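Nitrogenase molybdenum-iron protein beta chain (Clostridium pasteurianum, PDB 4WES) forms, with the alpha chain, the molybdenum-iron component of nitrogenase, which reduces dinitrogen to ammonium, and holds an [8Fe-7S] cluster jointly with that chain. Local coordinates at residues K352-D355 and A356-E360; K329-E333 and L334-P338; Q379-N383 and E384-L388. All coordinates share one frame; numbering follows the deposited sequence.

Contact 1: residues K352-D355 and A356-E360; sequences KEID and AMLAE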
loop_
_atom_site.group_PDB
_atom_site.type_symbol
_atom_site.label_atom_id
_atom_site.label_comp_id
_atom_site.label_asym_id
_atom_site.label_seq_id
_atom_site.Cartn_x
_atom_site.Cartn_y
_atom_site.Cartn_z
ATOM N N LYS B 352 6.625 29.908 -10.977
ATOM C CA LYS B 352 7.597 30.652 -10.187
ATOM C C LYS B 352 8.002 29.903 -8.925
ATOM O O LYS B 352 9.193 29.823 -8.606
ATOM C CB LYS B 352 7.031 32.017 -9.816
ATOM C CG LYS B 352 6.980 32.983 -10.979
ATOM C CD LYS B 352 6.334 34.294 -10.563
ATOM C CE LYS B 352 5.942 35.161 -11.745
ATOM N NZ LYS B 352 5.025 36.232 -11.271
ATOM N N GLU B 353 7.026 29.357 -8.197
ATOM C CA GLU B 353 7.335 28.693 -6.942
ATOM C C GLU B 353 8.131 27.412 -7.148
ATOM O O GLU B 353 9.063 27.134 -6.398
ATOM C CB GLU B 353 6.070 28.426 -6.148
ATOM C CG GLU B 353 5.333 29.673 -5.753
ATOM C CD GLU B 353 6.071 30.455 -4.732
ATOM O OE1 GLU B 353 6.413 29.887 -3.669
ATOM O OE2 GLU B 353 6.288 31.655 -4.986
ATOM N N ILE B 354 7.752 26.603 -8.123
ATOM C CA ILE B 354 8.438 25.343 -8.417
ATOM C C ILE B 354 9.858 25.633 -8.905
ATOM O O ILE B 354 10.844 25.042 -8.460
ATOM C CB ILE B 354 7.706 24.492 -9.507
ATOM C CG1 ILE B 354 6.298 24.018 -9.106
ATOM C CG2 ILE B 354 8.546 23.277 -9.868
ATOM C CD1 ILE B 354 6.224 23.155 -7.855
ATOM N N ASP B 355 9.967 26.554 -9.856
ATOM C CA ASP B 355 11.285 26.899 -10.356
ATOM C C ASP B 355 12.195 27.359 -9.220
ATOM O O ASP B 355 13.384 27.006 -9.169
ATOM C CB ASP B 355 11.215 27.984 -11.429
ATOM C CG ASP B 355 10.725 27.490 -12.789
ATOM O OD1 ASP B 355 10.641 26.278 -13.028
ATOM O OD2 ASP B 355 10.475 28.376 -13.662
ATOM N N ALA B 356 11.639 28.177 -8.326
ATOM C CA ALA B 356 12.453 28.715 -7.241
ATOM C C ALA B 356 12.937 27.632 -6.278
ATOM O O ALA B 356 14.103 27.668 -5.848
ATOM C CB ALA B 356 11.684 29.786 -6.474
ATOM N N MET B 357 12.088 26.673 -5.920
ATOM C CA MET B 357 12.543 25.620 -5.005
ATOM C C MET B 357 13.561 24.701 -5.677
ATOM O O MET B 357 14.481 24.238 -5.009
ATOM C CB MET B 357 11.383 24.857 -4.361
ATOM C CG MET B 357 10.595 24.000 -5.338
ATOM S SD MET B 357 9.223 23.123 -4.591
ATOM C CE MET B 357 8.148 24.482 -4.140
ATOM N N LEU B 358 13.406 24.433 -6.989
ATOM C CA LEU B 358 14.392 23.648 -7.708
ATOM C C LEU B 358 15.730 24.372 -7.716
ATOM O O LEU B 358 16.777 23.760 -7.474
ATOM C CB LEU B 358 13.922 23.361 -9.137
ATOM C CG LEU B 358 12.718 22.432 -9.243
ATOM C CD1 LEU B 358 12.178 22.478 -10.670
ATOM C CD2 LEU B 358 13.065 21.016 -8.843
ATOM N N ALA B 359 15.710 25.677 -7.971
ATOM C CA ALA B 359 16.951 26.430 -8.003
ATOM C C ALA B 359 17.611 26.434 -6.626
ATOM O O ALA B 359 18.842 26.305 -6.538
ATOM C CB ALA B 359 16.696 27.847 -8.487
ATOM N N GLU B 360 16.825 26.604 -5.555
ATOM C CA GLU B 360 17.417 26.655 -4.206
ATOM C C GLU B 360 18.108 25.328 -3.900
ATOM O O GLU B 360 19.136 25.312 -3.237
ATOM C CB GLU B 360 16.321 26.948 -3.152
ATOM C CG GLU B 360 16.802 26.921 -1.690
ATOM C CD GLU B 360 15.695 27.105 -0.665
ATOM O OE1 GLU B 360 14.557 27.434 -1.064
ATOM O OE2 GLU B 360 15.964 26.921 0.551
#
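I354 and L358 sit one turn apart on the same face of helix 348-360, the crossover helix of a beta-alpha-beta unit that runs from strand 337-343 to strand 367-370. Their side chains lie alongside each other and point the same way, with I354 CG2 meeting L358 CD1 at 3.8 Å. That methyl is the branch of I354 anti to its own nitrogen; the other branch, CG1, takes the position beside the nitrogen and carries CD1 toward the M357 methyl CE, 4.4 Å off, a looser touch.

M357 makes its contacts differently. Its CG stands between its own nitrogen and carbonyl carbon (chi1 68°), which lays the start of the chain back along the preceding turn, with CG 3.3 Å from I354 O. The bend at chi3 then turns CE back to within 3.6 Å of E353 O, so the thioether slants back over the preceding turn.

Beneath the side chains run ordinary i to i+4 backbone bonds. K352 O, E353 O, I354 O and D355 O receive the N-H groups of A356, M357, L358 and A359 in turn. The bond from L358 N to I354 O, 3.0 Å long, is nearly straight, with 167° at the hydrogen.

Further out, the apolar face is pressed onto its neighbours: I354 and L358 both touch V368 of strand 367-370, and M357 packs on S328, K329 and I332 of helix 321-333. At the border of this face E353 forms a salt bridge with R265, while A356 and A359 lie on the exposed side. There the A359 methyl CB rests 3.5 Å from D355 O, the oxygen that A359 N binds at 2.9 Å.

Contact 2: residues K329-E333 and L334-P338; sequences KFIIE and LGAIP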
loop_
_atom_site.group_PDB
_atom_site.type_symbol
_atom_site.label_atom_id
_atom_site.label_comp_id
_atom_site.label_asym_id
_atom_site.label_seq_id
_atom_site.Cartn_x
_atom_site.Cartn_y
_atom_site.Cartn_z
ATOM N N LYS B 329 7.909 20.575 -2.776
ATOM C CA LYS B 329 8.854 20.954 -1.719
ATOM C C LYS B 329 9.169 19.746 -0.835
ATOM O O LYS B 329 10.312 19.525 -0.474
ATOM C CB LYS B 329 8.265 22.131 -0.895
ATOM C CG LYS B 329 9.167 22.601 0.231
ATOM C CD LYS B 329 10.474 23.196 -0.257
ATOM C CE LYS B 329 11.153 24.061 0.846
ATOM N NZ LYS B 329 11.814 23.156 1.771
ATOM N N PHE B 330 8.141 18.981 -0.469
ATOM C CA PHE B 330 8.363 17.815 0.399
ATOM C C PHE B 330 9.254 16.787 -0.300
ATOM O O PHE B 330 10.129 16.188 0.335
ATOM C CB PHE B 330 7.033 17.230 0.822
ATOM C CG PHE B 330 7.130 16.124 1.852
ATOM C CD1 PHE B 330 8.070 16.150 2.863
ATOM C CD2 PHE B 330 6.221 15.092 1.854
ATOM C CE1 PHE B 330 8.105 15.167 3.831
ATOM C CE2 PHE B 330 6.251 14.095 2.819
ATOM C CZ PHE B 330 7.199 14.139 3.822
ATOM N N ILE B 331 9.046 16.574 -1.597
ATOM C CA ILE B 331 9.922 15.671 -2.345
ATOM C C ILE B 331 11.404 16.105 -2.226
ATOM O O ILE B 331 12.279 15.284 -1.981
ATOM C CB ILE B 331 9.441 15.588 -3.814
ATOM C CG1 ILE B 331 8.103 14.885 -3.917
ATOM C CG2 ILE B 331 10.499 14.954 -4.706
ATOM C CD1 ILE B 331 8.020 13.488 -3.399
ATOM N N ILE B 332 11.653 17.410 -2.386
ATOM C CA ILE B 332 12.980 17.937 -2.188
ATOM C C ILE B 332 13.483 17.688 -0.763
ATOM O O ILE B 332 14.631 17.262 -0.536
ATOM C CB ILE B 332 13.049 19.422 -2.567
ATOM C CG1 ILE B 332 12.784 19.593 -4.077
ATOM C CG2 ILE B 332 14.391 20.025 -2.197
ATOM C CD1 ILE B 332 12.618 21.035 -4.497
ATOM N N GLU B 333 12.615 17.929 0.231
ATOM C CA GLU B 333 12.972 17.695 1.633
ATOM C C GLU B 333 13.339 16.250 1.923
ATOM O O GLU B 333 14.134 15.994 2.814
ATOM C CB GLU B 333 11.824 18.146 2.528
ATOM C CG GLU B 333 11.586 19.648 2.511
ATOM C CD GLU B 333 10.335 20.117 3.218
ATOM O OE1 GLU B 333 9.350 19.366 3.284
ATOM O OE2 GLU B 333 10.353 21.265 3.687
ATOM N N LEU B 334 12.729 15.319 1.169
ATOM C CA LEU B 334 13.017 13.894 1.312
ATOM C C LEU B 334 14.352 13.483 0.690
ATOM O O LEU B 334 14.793 12.348 0.883
ATOM C CB LEU B 334 11.889 13.060 0.689
ATOM C CG LEU B 334 10.565 13.147 1.475
ATOM C CD1 LEU B 334 9.406 12.631 0.648
ATOM C CD2 LEU B 334 10.655 12.411 2.793
ATOM N N GLY B 335 14.973 14.381 -0.086
ATOM C CA GLY B 335 16.180 14.111 -0.804
ATOM C C GLY B 335 15.955 13.623 -2.211
ATOM O O GLY B 335 16.901 13.181 -2.898
ATOM N N ALA B 336 14.694 13.642 -2.660
ATOM C CA ALA B 336 14.314 13.176 -4.001
ATOM C C ALA B 336 14.223 14.395 -4.950
ATOM O O ALA B 336 14.402 15.550 -4.556
ATOM C CB ALA B 336 13.015 12.386 -3.930
ATOM N N ILE B 337 13.883 14.118 -6.204
ATOM C CA ILE B 337 13.938 15.097 -7.267
ATOM C C ILE B 337 12.581 15.241 -7.939
ATOM O O ILE B 337 12.113 14.293 -8.565
ATOM C CB ILE B 337 14.986 14.683 -8.339
ATOM C CG1 ILE B 337 16.378 14.608 -7.730
ATOM C CG2 ILE B 337 14.972 15.635 -9.524
ATOM C CD1 ILE B 337 17.387 13.870 -8.581
ATOM N N PRO B 338 11.969 16.433 -7.887
ATOM C CA PRO B 338 10.805 16.690 -8.738
ATOM C C PRO B 338 11.303 16.872 -10.153
ATOM O O PRO B 338 11.873 17.919 -10.490
ATOM C CB PRO B 338 10.196 17.979 -8.144
ATOM C CG PRO B 338 10.886 18.199 -6.823
ATOM C CD PRO B 338 12.260 17.584 -7.020
HETATM O O HOH W 1 16.228 16.759 -2.807
#
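With CG of F330 anti to the backbone nitrogen (chi1 -173°) and CG of L334 set beside its own nitrogen, ring and isobutyl group meet at an oblique angle one turn apart. L334 CD1 lies over the middle of the F330 ring, 4.0 Å from the centroid and only 6° off the ring normal, a CH-pi contact. The second methyl, CD2, falls nearer the rim, by CE1 and CZ.

The backbone here ends helix 321-333 in a Schellman motif. A336 N reaches back to I331 O at 3.0 Å and G335 N to I332 O at 2.9 Å; the latter donor stands above the carbonyl plane. G335 takes positive phi (92°), the conformation that lets the chain turn out of the helix. A water gives one hydrogen bond to I332 O and another to A336 O, bridging the end of the helix to the departing chain.

Past the turn the chain enters strand 337-343, so the contact joins helix and second strand of a beta-alpha-beta unit. I331 CG2 fits against A336 CB at 3.7 Å and also borders the P338 ring, whose CD lies 3.6 Å from I332 CG1. On another side of the helix K329 NZ forms a salt bridge with E333 OE2, an oxygen that also hydrogen-bonds to S271 OG.

Contact 3: residues Q379-N383 and E384-L388; sequences QWIKN and EGVDL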
loop_
_atom_site.group_PDB
_atom_site.type_symbol
_atom_site.label_atom_id
_atom_site.label_comp_id
_atom_site.label_asym_id
_atom_site.label_seq_id
_atom_site.Cartn_x
_atom_site.Cartn_y
_atom_site.Cartn_z
ATOM N N GLN B 379 4.995 11.526 -22.601
ATOM C CA GLN B 379 6.048 11.739 -23.609
ATOM C C GLN B 379 7.390 12.030 -22.953
ATOM O O GLN B 379 8.436 11.504 -23.387
ATOM C CB GLN B 379 5.704 12.861 -24.577
ATOM C CG GLN B 379 4.485 12.569 -25.436
ATOM C CD GLN B 379 4.537 13.376 -26.742
ATOM O OE1 GLN B 379 4.357 14.584 -26.749
ATOM N NE2 GLN B 379 4.851 12.693 -27.813
ATOM N N TRP B 380 7.406 12.881 -21.935
ATOM C CA TRP B 380 8.661 13.182 -21.261
ATOM C C TRP B 380 9.281 11.928 -20.653
ATOM O O TRP B 380 10.496 11.730 -20.764
ATOM C CB TRP B 380 8.451 14.242 -20.184
ATOM C CG TRP B 380 7.883 15.523 -20.680
ATOM C CD1 TRP B 380 7.770 15.964 -21.986
ATOM C CD2 TRP B 380 7.337 16.547 -19.871
ATOM N NE1 TRP B 380 7.166 17.196 -22.017
ATOM C CE2 TRP B 380 6.882 17.566 -20.728
ATOM C CE3 TRP B 380 7.179 16.695 -18.490
ATOM C CZ2 TRP B 380 6.299 18.730 -20.240
ATOM C CZ3 TRP B 380 6.600 17.840 -18.013
ATOM C CH2 TRP B 380 6.177 18.841 -18.885
ATOM N N ILE B 381 8.448 11.108 -20.015
ATOM C CA ILE B 381 8.922 9.873 -19.402
ATOM C C ILE B 381 9.545 8.941 -20.423
ATOM O O ILE B 381 10.533 8.281 -20.144
ATOM C CB ILE B 381 7.785 9.210 -18.621
ATOM C CG1 ILE B 381 7.499 10.015 -17.349
ATOM C CG2 ILE B 381 8.091 7.775 -18.287
ATOM C CD1 ILE B 381 6.191 9.653 -16.662
ATOM N N LYS B 382 8.967 8.905 -21.629
ATOM C CA LYS B 382 9.550 8.065 -22.672
ATOM C C LYS B 382 10.950 8.503 -23.102
ATOM O O LYS B 382 11.718 7.700 -23.651
ATOM C CB LYS B 382 8.647 8.035 -23.908
ATOM C CG LYS B 382 7.334 7.313 -23.688
ATOM C CD LYS B 382 6.445 7.430 -24.913
ATOM C CE LYS B 382 5.211 6.584 -24.741
ATOM N NZ LYS B 382 5.563 5.136 -24.622
ATOM N N ASN B 383 11.252 9.782 -22.893
ATOM C CA ASN B 383 12.576 10.311 -23.199
ATOM C C ASN B 383 13.566 10.202 -22.062
ATOM O O ASN B 383 14.752 9.991 -22.312
ATOM C CB ASN B 383 12.451 11.737 -23.705
ATOM C CG ASN B 383 11.903 11.778 -25.113
ATOM O OD1 ASN B 383 12.669 11.711 -26.062
ATOM N ND2 ASN B 383 10.595 11.862 -25.255
ATOM N N GLU B 384 13.104 10.341 -20.823
ATOM C CA GLU B 384 13.949 10.072 -19.659
ATOM C C GLU B 384 13.008 9.584 -18.544
ATOM O O GLU B 384 12.082 10.300 -18.141
ATOM C CB GLU B 384 14.722 11.312 -19.203
ATOM C CG GLU B 384 15.590 11.010 -17.992
ATOM C CD GLU B 384 16.318 12.210 -17.430
ATOM O OE1 GLU B 384 16.264 13.315 -18.052
ATOM O OE2 GLU B 384 16.923 12.071 -16.323
ATOM N N GLY B 385 13.227 8.360 -18.099
ATOM C CA GLY B 385 12.350 7.731 -17.148
ATOM C C GLY B 385 12.418 8.333 -15.761
ATOM O O GLY B 385 13.320 9.076 -15.423
ATOM N N VAL B 386 11.476 7.891 -14.927
ATOM C CA VAL B 386 11.405 8.294 -13.524
ATOM C C VAL B 386 11.257 7.091 -12.629
ATOM O O VAL B 386 11.054 5.972 -13.095
ATOM C CB VAL B 386 10.255 9.290 -13.269
ATOM C CG1 VAL B 386 10.464 10.581 -14.061
ATOM C CG2 VAL B 386 8.903 8.682 -13.604
ATOM N N ASP B 387 11.434 7.326 -11.335
ATOM C CA ASP B 387 11.386 6.301 -10.310
ATOM C C ASP B 387 10.059 6.223 -9.534
ATOM O O ASP B 387 9.834 5.290 -8.779
ATOM C CB ASP B 387 12.529 6.522 -9.318
ATOM C CG ASP B 387 13.870 6.544 -9.976
ATOM O OD1 ASP B 387 14.192 5.531 -10.662
ATOM O OD2 ASP B 387 14.610 7.542 -9.873
ATOM N N LEU B 388 9.199 7.220 -9.751
ATOM C CA LEU B 388 7.996 7.381 -8.950
ATOM C C LEU B 388 7.069 8.338 -9.701
ATOM O O LEU B 388 7.516 9.315 -10.269
ATOM C CB LEU B 388 8.351 7.982 -7.580
ATOM C CG LEU B 388 7.229 8.160 -6.539
ATOM C CD1 LEU B 388 6.703 6.810 -6.075
ATOM C CD2 LEU B 388 7.729 8.984 -5.353
#
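W380 O is gripped by two backbone donors as the helix finishes: E384 N at 3.0 Å, lying nearly in line with the carbonyl, and N383 N. The carbonyl just before it, Q379 O, is met by the side chain of N383. Its CG sits beside its own nitrogen (chi1 -74°), and the amide is turned about chi2 (-88°) until ND2 meets Q379 O at 2.9 Å. The acceptor lies close to the amide plane of N383, while ND2 stands above the carbonyl plane of Q379; ND2 also binds K7 O near the chain's N-terminus.

E384 is built the other way. CG is anti to the nitrogen (chi1 180°) and the chain stays extended beyond it, carrying the carboxylate away from the helix to salt bridges with K314 and K339. Its carbonyl oxygen turns back, 3.4 Å from I381 CA in a CA-H...O contact, and accepts a hydrogen bond from Y340 OH. Beyond G385, I381 CD1 and V386 CG2 approach to 4.2 Å, both residues packing on Y340 as well. This is the helix-to-strand turn of a parallel alpha/beta domain, where helix 374-383 hands the chain on to strand 388-391.

All three contacts belong to one alpha/beta domain built round a five-stranded parallel sheet. Contact 2 is the buried one, whereas contacts 1 and 3 each pair a packed side with a solvent-facing one. Contacts 1 and 2 touch directly: M357 and L358 of helix 348-360 meet K329, I332 and P338. Contact 3 is centred about 17 Å from contact 2, though their nearest atoms come within about 5 Å without touching. Contact 1 stays within one helix, over its last turns, held by i to i+4 bonds. The others are helix endings: one closed by backbone bonds at a glycine and packed with apolar groups, the other with a backbone bond to W380 O and an asparagine amide on Q379 O, its glutamate reaching to lysines of the sheet.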